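Local coordinates for neural-cadherin (Drosophila melanogaster, PDB 3UBH), which mediates calcium-dependent, preferentially homophilic cell-cell adhesion, this fragment comprising extracellular cadherin repeats joined in tandem, at residues 280-285 / 314-319; 320-325 / 349-354; 357-362 / 399-404. All coordinates share one frame; numbering follows the deposited sequence.

Interaction 1. Residues 280-285 / 314-319. With CA (calcium ion), chain F; CA (calcium ion), chain E; CA (calcium ion), chain G.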
loop_
_atom_site.group_PDB
_atom_site.type_symbol
_atom_site.label_atom_id
_atom_site.label_comp_id
_atom_site.label_asym_id
_atom_site.label_seq_id
_atom_site.Cartn_x
_atom_site.Cartn_y
_atom_site.Cartn_z
ATOM N N LEU A 280 20.368 -1.223 -13.567
ATOM C CA LEU A 280 20.405 -0.196 -12.520
ATOM C C LEU A 280 21.465 -0.437 -11.424
ATOM O O LEU A 280 22.012 -1.534 -11.301
ATOM C CB LEU A 280 19.028 -0.052 -11.883
ATOM C CG LEU A 280 17.855 0.249 -12.808
ATOM C CD1 LEU A 280 16.608 -0.430 -12.270
ATOM C CD2 LEU A 280 17.654 1.752 -12.941
ATOM N N ASP A 281 21.749 0.610 -10.641
ATOM C CA ASP A 281 22.668 0.527 -9.497
ATOM C C ASP A 281 22.383 1.620 -8.450
ATOM O O ASP A 281 22.751 2.789 -8.630
ATOM C CB ASP A 281 24.129 0.577 -9.967
ATOM C CG ASP A 281 25.112 0.152 -8.887
ATOM O OD1 ASP A 281 26.303 0.497 -9.012
ATOM O OD2 ASP A 281 24.710 -0.532 -7.921
ATOM N N PHE A 282 21.723 1.218 -7.364
ATOM C CA PHE A 282 21.422 2.087 -6.223
ATOM C C PHE A 282 22.690 2.697 -5.644
ATOM O O PHE A 282 22.645 3.768 -5.042
ATOM C CB PHE A 282 20.714 1.268 -5.145
ATOM C CG PHE A 282 20.141 2.078 -4.016
ATOM C CD1 PHE A 282 18.851 2.601 -4.104
ATOM C CD2 PHE A 282 20.863 2.263 -2.840
ATOM C CE1 PHE A 282 18.304 3.324 -3.053
ATOM C CE2 PHE A 282 20.332 2.986 -1.784
ATOM C CZ PHE A 282 19.050 3.518 -1.887
ATOM N N GLU A 283 23.811 2.005 -5.831
ATOM C CA GLU A 283 25.115 2.456 -5.346
ATOM C C GLU A 283 25.814 3.437 -6.300
ATOM O O GLU A 283 26.849 4.017 -5.955
ATOM C CB GLU A 283 26.026 1.250 -5.060
ATOM C CG GLU A 283 25.781 0.575 -3.716
ATOM C CD GLU A 283 24.457 -0.168 -3.651
ATOM O OE1 GLU A 283 24.252 -1.128 -4.435
ATOM O OE2 GLU A 283 23.611 0.206 -2.803
ATOM N N ASP A 284 25.255 3.623 -7.494
ATOM C CA ASP A 284 25.849 4.535 -8.465
ATOM C C ASP A 284 25.291 5.949 -8.295
ATOM O O ASP A 284 24.153 6.228 -8.671
ATOM C CB ASP A 284 25.627 4.026 -9.887
ATOM C CG ASP A 284 26.506 4.724 -10.898
ATOM O OD1 ASP A 284 26.614 5.968 -10.855
ATOM O OD2 ASP A 284 27.090 4.021 -11.746
ATOM N N LEU A 285 26.116 6.832 -7.735
ATOM C CA LEU A 285 25.703 8.187 -7.362
ATOM C C LEU A 285 25.148 9.001 -8.526
ATOM O O LEU A 285 24.219 9.792 -8.352
ATOM C CB LEU A 285 26.869 8.930 -6.706
ATOM C CG LEU A 285 26.993 8.841 -5.182
ATOM C CD1 LEU A 285 28.449 8.659 -4.733
ATOM C CD2 LEU A 285 26.344 10.073 -4.531
ATOM N N VAL A 314 13.739 3.629 -7.122
ATOM C CA VAL A 314 14.568 2.435 -7.156
ATOM C C VAL A 314 14.997 2.142 -5.731
ATOM O O VAL A 314 15.333 3.060 -4.986
ATOM C CB VAL A 314 15.785 2.626 -8.069
ATOM C CG1 VAL A 314 16.440 1.301 -8.345
ATOM C CG2 VAL A 314 15.365 3.286 -9.381
ATOM N N THR A 315 14.955 0.868 -5.352
ATOM C CA THR A 315 15.280 0.449 -3.984
ATOM C C THR A 315 16.589 -0.321 -3.873
ATOM O O THR A 315 17.016 -0.993 -4.812
ATOM C CB THR A 315 14.154 -0.397 -3.357
ATOM O OG1 THR A 315 13.635 -1.303 -4.340
ATOM C CG2 THR A 315 13.023 0.498 -2.850
ATOM N N ASP A 316 17.215 -0.204 -2.707
ATOM C CA ASP A 316 18.468 -0.878 -2.389
ATOM C C ASP A 316 18.230 -2.379 -2.197
ATOM O O ASP A 316 17.307 -2.790 -1.493
ATOM C CB ASP A 316 19.072 -0.236 -1.126
ATOM C CG ASP A 316 20.334 -0.942 -0.620
ATOM O OD1 ASP A 316 21.171 -1.397 -1.433
ATOM O OD2 ASP A 316 20.502 -1.018 0.615
ATOM N N VAL A 317 19.046 -3.193 -2.855
ATOM C CA VAL A 317 19.137 -4.606 -2.502
ATOM C C VAL A 317 20.530 -4.869 -1.948
ATOM O O VAL A 317 21.477 -4.138 -2.254
ATOM C CB VAL A 317 18.806 -5.577 -3.685
ATOM C CG1 VAL A 317 17.527 -5.141 -4.398
ATOM C CG2 VAL A 317 19.986 -5.719 -4.661
ATOM N N ASN A 318 20.646 -5.901 -1.124
ATOM C CA ASN A 318 21.914 -6.237 -0.507
ATOM C C ASN A 318 22.824 -6.931 -1.515
ATOM O O ASN A 318 23.086 -8.131 -1.405
ATOM C CB ASN A 318 21.691 -7.113 0.732
ATOM C CG ASN A 318 22.960 -7.333 1.531
ATOM O OD1 ASN A 318 23.713 -6.393 1.800
ATOM N ND2 ASN A 318 23.207 -8.581 1.917
ATOM N N ASP A 319 23.292 -6.177 -2.505
ATOM C CA ASP A 319 24.195 -6.731 -3.523
ATOM C C ASP A 319 25.680 -6.555 -3.182
ATOM O O ASP A 319 26.550 -6.970 -3.948
ATOM C CB ASP A 319 23.869 -6.221 -4.951
ATOM C CG ASP A 319 23.737 -4.705 -5.041
ATOM O OD1 ASP A 319 23.911 -4.002 -4.026
ATOM O OD2 ASP A 319 23.448 -4.196 -6.148
HETATM CA CA CA F . 22.669 -2.184 -2.835
HETATM CA CA CA E . 24.153 -2.219 -6.728
HETATM CA CA CA G . 25.744 -5.362 2.241
#
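Phe-282 holds CG opposite its backbone N (chi1 -170°), which lays the ring against the 314-319 backbone with one face under Asp-316 CB. That CB stands 3.6 Å from the centroid of the Phe-282 ring, 15° off the normal, a CH-pi contact. Val-314 O meets the ring at its edge and in its plane, 3.6 Å from Phe-282 CE1. A bend at chi2 then folds the Glu-283 carboxylate toward Asp-316 and Asp-319. Glu-283 OE1 bridges two calcium ions, those of chains E and F, at 2.5 Å from each, while OE2 also grips the ion of chain F. Asp-319 spans the same pair, OD1 on one ion and OD2 on the other. An extended Asp-316 (chi1 175°) brings OD1 onto the ion of chain F at 2.2 Å, alongside Val-317 O; its OD2 turns to Ser-354 instead. With an alanine at Phe-282, the CB of Asp-316 would probably lose the ring it rests on, leaving this calcium ligand less firmly set. Glu-230 adds to both ions and Asp-353 to that of chain F, as in cadherin interdomain junctions, where a DXE segment (281-283) meets the DXNDN linker (316-320).

Interaction 2. Residues 320-325 / 349-354. With CA (calcium ion), chain G; CA (calcium ion), chain F.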
loop_
_atom_site.group_PDB
_atom_site.type_symbol
_atom_site.label_atom_id
_atom_site.label_comp_id
_atom_site.label_asym_id
_atom_site.label_seq_id
_atom_site.Cartn_x
_atom_site.Cartn_y
_atom_site.Cartn_z
ATOM N N ASN A 320 25.972 -5.966 -2.029
ATOM C CA ASN A 320 27.364 -5.760 -1.645
ATOM C C ASN A 320 27.780 -6.452 -0.355
ATOM O O ASN A 320 27.054 -6.419 0.640
ATOM C CB ASN A 320 27.690 -4.268 -1.601
ATOM C CG ASN A 320 27.888 -3.688 -2.980
ATOM O OD1 ASN A 320 28.928 -3.894 -3.609
ATOM N ND2 ASN A 320 26.887 -2.961 -3.465
ATOM N N ALA A 321 28.949 -7.085 -0.386
ATOM C CA ALA A 321 29.524 -7.677 0.817
ATOM C C ALA A 321 30.474 -6.698 1.528
ATOM O O ALA A 321 31.137 -5.889 0.869
ATOM C CB ALA A 321 30.233 -8.974 0.477
ATOM N N PRO A 322 30.531 -6.750 2.879
ATOM C CA PRO A 322 31.499 -5.903 3.598
ATOM C C PRO A 322 32.922 -6.175 3.103
ATOM O O PRO A 322 33.281 -7.341 2.938
ATOM C CB PRO A 322 31.350 -6.360 5.052
ATOM C CG PRO A 322 29.971 -6.930 5.142
ATOM C CD PRO A 322 29.715 -7.565 3.804
ATOM N N LYS A 323 33.703 -5.124 2.827
ATOM C CA LYS A 323 35.124 -5.293 2.451
ATOM C C LYS A 323 36.050 -4.703 3.500
ATOM O O LYS A 323 35.907 -3.531 3.864
ATOM C CB LYS A 323 35.469 -4.643 1.106
ATOM C CG LYS A 323 34.469 -4.821 -0.046
ATOM C CD LYS A 323 35.219 -4.724 -1.394
ATOM C CE LYS A 323 34.589 -3.731 -2.377
ATOM N NZ LYS A 323 33.295 -4.189 -2.969
ATOM N N PHE A 324 36.999 -5.508 3.970
ATOM C CA PHE A 324 38.018 -5.040 4.901
ATOM C C PHE A 324 38.972 -4.097 4.180
ATOM O O PHE A 324 39.301 -4.324 3.020
ATOM C CB PHE A 324 38.778 -6.224 5.514
ATOM C CG PHE A 324 37.981 -6.986 6.548
ATOM C CD1 PHE A 324 37.273 -8.131 6.198
ATOM C CD2 PHE A 324 37.927 -6.552 7.871
ATOM C CE1 PHE A 324 36.514 -8.822 7.147
ATOM C CE2 PHE A 324 37.180 -7.243 8.829
ATOM C CZ PHE A 324 36.477 -8.380 8.464
ATOM N N GLU A 325 39.404 -3.041 4.868
ATOM C CA GLU A 325 40.304 -2.038 4.291
ATOM C C GLU A 325 41.655 -2.629 3.875
ATOM O O GLU A 325 42.283 -2.149 2.927
ATOM C CB GLU A 325 40.540 -0.893 5.275
ATOM C CG GLU A 325 39.282 -0.137 5.724
ATOM C CD GLU A 325 39.585 0.982 6.734
ATOM O OE1 GLU A 325 40.459 0.782 7.619
ATOM O OE2 GLU A 325 38.941 2.065 6.643
ATOM N N ALA A 349 35.984 -2.729 8.180
ATOM C CA ALA A 349 35.394 -3.160 6.916
ATOM C C ALA A 349 34.253 -2.231 6.530
ATOM O O ALA A 349 33.561 -1.689 7.401
ATOM C CB ALA A 349 34.902 -4.598 7.013
ATOM N N MET A 350 34.059 -2.056 5.223
ATOM C CA MET A 350 33.064 -1.128 4.699
ATOM C C MET A 350 32.119 -1.826 3.734
ATOM O O MET A 350 32.513 -2.761 3.038
ATOM C CB MET A 350 33.752 0.050 4.008
ATOM C CG MET A 350 34.412 1.040 4.966
ATOM S SD MET A 350 33.221 2.072 5.864
ATOM C CE MET A 350 32.898 1.116 7.360
ATOM N N ASP A 351 30.872 -1.355 3.700
ATOM C CA ASP A 351 29.812 -1.960 2.898
ATOM C C ASP A 351 29.090 -0.875 2.108
ATOM O O ASP A 351 28.598 0.089 2.683
ATOM C CB ASP A 351 28.830 -2.701 3.819
ATOM C CG ASP A 351 27.873 -3.633 3.064
ATOM O OD1 ASP A 351 27.373 -3.272 1.971
ATOM O OD2 ASP A 351 27.590 -4.739 3.584
ATOM N N SER A 352 29.032 -1.057 0.788
ATOM C CA SER A 352 28.428 -0.098 -0.153
ATOM C C SER A 352 26.923 0.149 0.004
ATOM O O SER A 352 26.436 1.224 -0.358
ATOM C CB SER A 352 28.664 -0.561 -1.588
ATOM O OG SER A 352 30.031 -0.592 -1.896
ATOM N N ASP A 353 26.193 -0.849 0.497
ATOM C CA ASP A 353 24.734 -0.792 0.575
ATOM C C ASP A 353 24.256 0.240 1.604
ATOM O O ASP A 353 25.065 0.996 2.156
ATOM C CB ASP A 353 24.160 -2.179 0.884
ATOM C CG ASP A 353 24.573 -3.230 -0.140
ATOM O OD1 ASP A 353 24.462 -2.960 -1.354
ATOM O OD2 ASP A 353 24.999 -4.333 0.267
ATOM N N SER A 354 22.950 0.280 1.854
ATOM C CA SER A 354 22.391 1.255 2.787
ATOM C C SER A 354 21.633 0.605 3.940
ATOM O O SER A 354 21.451 -0.610 3.955
ATOM C CB SER A 354 21.526 2.247 2.031
ATOM O OG SER A 354 22.281 2.763 0.955
HETATM CA CA CA G . 25.744 -5.362 2.241
HETATM CA CA CA F . 22.669 -2.184 -2.835
#
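Asn-320 and Asp-353 form the densely bonded end of this contact. The backbone N of Asn-320 donates to Asp-353 OD2 at 3.0 Å, using the syn lone pair. Asn-320 ND2 reaches the other oxygen, Asp-353 OD1, at 3.2 Å; the bond is nearly straight (164°) and lies in the amide plane, yet comes from above the carboxylate. CG of Asn-320 stands beside its own backbone N (chi1 -77°), which lets one residue hold both carboxylate oxygens. Those oxygens also link two calcium ions, OD1 on that of chain F and OD2 on that of chain G. The latter ion is bound by Asn-320 O at 2.3 Å and by both oxygens of Asp-351, whose OD1 accepts from Asp-353 N in an Asx turn. This is the meeting of the DXNDN linker with the DXD segment (351-353) of the following cadherin repeat, whose first short strand includes Lys-323 and Phe-324. Lys-323 and Met-350 pair antiparallel, N to O in both directions at 2.7 Å. On the inward face, Ala-349 CB sits over the Phe-324 ring, 3.9 Å from its centroid, with Ala-398 and Val-396 also against that ring. The opposite face is far looser: Lys-323 and Met-350 project there into an exposed region, and the nearest approach of the lysine side chain to the other segment is from CB to Met-350 O, 4.0 Å.

Interaction 3. Residues 357-362 / 399-404. With CA (calcium ion), chain G.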
loop_
_atom_site.group_PDB
_atom_site.type_symbol
_atom_site.label_atom_id
_atom_site.label_comp_id
_atom_site.label_asym_id
_atom_site.label_seq_id
_atom_site.Cartn_x
_atom_site.Cartn_y
_atom_site.Cartn_z
ATOM N N ASN A 357 21.482 -3.300 5.338
ATOM C CA ASN A 357 22.297 -4.026 4.362
ATOM C C ASN A 357 23.757 -3.571 4.447
ATOM O O ASN A 357 24.639 -4.187 3.848
ATOM C CB ASN A 357 21.785 -3.823 2.932
ATOM C CG ASN A 357 20.421 -4.446 2.679
ATOM O OD1 ASN A 357 20.062 -5.484 3.234
ATOM N ND2 ASN A 357 19.669 -3.818 1.796
ATOM N N ALA A 358 23.996 -2.488 5.188
ATOM C CA ALA A 358 25.343 -1.968 5.450
ATOM C C ALA A 358 25.748 -2.022 6.936
ATOM O O ALA A 358 26.840 -1.576 7.306
ATOM C CB ALA A 358 25.463 -0.549 4.931
ATOM N N GLU A 359 24.867 -2.552 7.780
ATOM C CA GLU A 359 25.137 -2.692 9.209
ATOM C C GLU A 359 26.094 -3.866 9.406
ATOM O O GLU A 359 25.852 -4.959 8.884
ATOM C CB GLU A 359 23.830 -2.951 9.957
ATOM C CG GLU A 359 23.846 -2.591 11.435
ATOM C CD GLU A 359 23.419 -1.159 11.697
ATOM O OE1 GLU A 359 23.948 -0.561 12.662
ATOM O OE2 GLU A 359 22.554 -0.634 10.952
ATOM N N ILE A 360 27.163 -3.649 10.168
ATOM C CA ILE A 360 28.267 -4.613 10.235
ATOM C C ILE A 360 28.523 -5.211 11.632
ATOM O O ILE A 360 28.751 -4.488 12.615
ATOM C CB ILE A 360 29.569 -3.995 9.671
ATOM C CG1 ILE A 360 29.422 -3.732 8.174
ATOM C CG2 ILE A 360 30.774 -4.899 9.940
ATOM C CD1 ILE A 360 30.362 -2.663 7.662
ATOM N N GLU A 361 28.488 -6.536 11.696
ATOM C CA GLU A 361 28.860 -7.254 12.894
ATOM C C GLU A 361 30.210 -7.919 12.631
ATOM O O GLU A 361 30.529 -8.244 11.481
ATOM C CB GLU A 361 27.803 -8.301 13.232
ATOM C CG GLU A 361 27.819 -8.744 14.687
ATOM C CD GLU A 361 27.470 -10.222 14.875
ATOM O OE1 GLU A 361 26.726 -10.798 14.032
ATOM O OE2 GLU A 361 27.950 -10.802 15.880
ATOM N N TYR A 362 31.004 -8.103 13.687
ATOM C CA TYR A 362 32.325 -8.732 13.559
ATOM C C TYR A 362 32.444 -10.031 14.347
ATOM O O TYR A 362 32.011 -10.118 15.504
ATOM C CB TYR A 362 33.438 -7.791 14.011
ATOM C CG TYR A 362 33.659 -6.584 13.138
ATOM C CD1 TYR A 362 33.213 -5.325 13.533
ATOM C CD2 TYR A 362 34.323 -6.692 11.919
ATOM C CE1 TYR A 362 33.414 -4.203 12.736
ATOM C CE2 TYR A 362 34.529 -5.563 11.111
ATOM C CZ TYR A 362 34.068 -4.327 11.530
ATOM O OH TYR A 362 34.273 -3.215 10.746
ATOM N N LYS A 399 30.111 -9.296 8.855
ATOM C CA LYS A 399 28.855 -9.868 8.380
ATOM C C LYS A 399 27.808 -8.768 8.431
ATOM O O LYS A 399 27.608 -8.161 9.493
ATOM C CB LYS A 399 28.465 -10.997 9.334
ATOM C CG LYS A 399 27.275 -11.855 8.963
ATOM C CD LYS A 399 26.656 -12.429 10.245
ATOM C CE LYS A 399 26.657 -13.961 10.264
ATOM N NZ LYS A 399 25.604 -14.589 9.408
ATOM N N ASP A 400 27.152 -8.488 7.306
ATOM C CA ASP A 400 26.106 -7.461 7.303
ATOM C C ASP A 400 24.789 -7.998 7.852
ATOM O O ASP A 400 24.667 -9.193 8.138
ATOM C CB ASP A 400 25.929 -6.791 5.921
ATOM C CG ASP A 400 25.298 -7.712 4.873
ATOM O OD1 ASP A 400 24.373 -8.486 5.202
ATOM O OD2 ASP A 400 25.717 -7.636 3.699
ATOM N N LYS A 401 23.807 -7.112 7.997
ATOM C CA LYS A 401 22.488 -7.499 8.495
ATOM C C LYS A 401 21.438 -7.580 7.379
ATOM O O LYS A 401 20.247 -7.357 7.611
ATOM C CB LYS A 401 22.035 -6.566 9.626
ATOM C CG LYS A 401 22.940 -6.579 10.864
ATOM C CD LYS A 401 22.212 -6.035 12.099
ATOM C CE LYS A 401 23.174 -5.697 13.239
ATOM N NZ LYS A 401 24.014 -6.857 13.662
ATOM N N GLY A 402 21.889 -7.921 6.174
ATOM C CA GLY A 402 20.997 -8.090 5.024
ATOM C C GLY A 402 20.252 -9.409 5.050
ATOM O O GLY A 402 20.508 -10.266 5.898
ATOM N N GLU A 403 19.328 -9.580 4.116
ATOM C CA GLU A 403 18.514 -10.786 4.071
ATOM C C GLU A 403 18.479 -11.402 2.665
ATOM O O GLU A 403 17.672 -10.995 1.827
ATOM C CB GLU A 403 17.107 -10.505 4.622
ATOM C CG GLU A 403 16.265 -11.753 4.959
ATOM C CD GLU A 403 17.079 -12.931 5.525
ATOM O OE1 GLU A 403 17.760 -12.787 6.575
ATOM O OE2 GLU A 403 17.024 -14.019 4.907
ATOM N N PRO A 404 19.353 -12.398 2.407
ATOM C CA PRO A 404 20.295 -13.011 3.356
ATOM C C PRO A 404 21.587 -12.198 3.547
ATOM O O PRO A 404 21.945 -11.400 2.669
ATOM C CB PRO A 404 20.603 -14.361 2.707
ATOM C CG PRO A 404 20.446 -14.117 1.239
ATOM C CD PRO A 404 19.451 -13.002 1.064
HETATM CA CA CA G . 25.744 -5.362 2.241
#
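Asn-357 and Asp-400 meet through the calcium ion of chain G, which Asn-357 binds by its backbone O at 2.3 Å. The site lies at the calcium-binding end of the last cadherin repeat of the fragment, a Greek-key beta sandwich in which edge strand 360-364 runs antiparallel to strand 391-400. Asp-400 answers from the XDX position: its CG lies between the backbone N and the carbonyl carbon (chi1 71°), and OD2 reaches the same ion at a longer 2.7 Å. Its OD1 accepts from Gly-402 N in an Asx turn, which fixes the carboxylate from the side of its own loop. The side-chain OD1 of Asn-357 rests 3.3 Å from Gly-402 CA, while ND2 is directed across the junction to Asp-316. At Glu-359 the contact passes to the backbone, where the carbonyl O receives a CA-H...O approach from Asp-400 CA at 3.0 Å. The aliphatic part of this glutamate crosses that of Lys-401, with Glu-359 CG 3.7 Å from Lys-401 CE. Their charged ends are well separated, so the pair meets by its methylenes and not as a salt bridge. Ile-360 turns its side chain inward toward Ala-398 and Asp-351. Glu-361 forms the regular ladder step with Lys-399: Glu-361 N to Lys-399 O and Lys-399 N to Glu-361 O both measure 2.9 Å, and the angles at hydrogen, 174° and 170°, are almost straight. Beyond them the two side chains run side by side in the same direction, Glu-361 OE1 coming 4.1 Å from Lys-399 CD.

How the interactions relate
The three contacts follow one another along the chain in series and gather around one junction between consecutive cadherin repeats. Interaction 1 closes the end of the preceding repeat, at the end of strand 305-315; interactions 2 and 3 belong to the near end of the next, one in each of its two sheets. The centres of interactions 2 and 3 lie about 9 Å apart. Those of interactions 1 and 2 are about 14 Å apart, and those of interactions 1 and 3 about 16 Å. The calcium ion of chain G touches all three, and that of chain F is shared by 1 and 2. Loops and strand ends from both repeats, with the linker between them, thus converge on common ions, consistent with calcium stiffening the connection and setting the ectodomain's curvature.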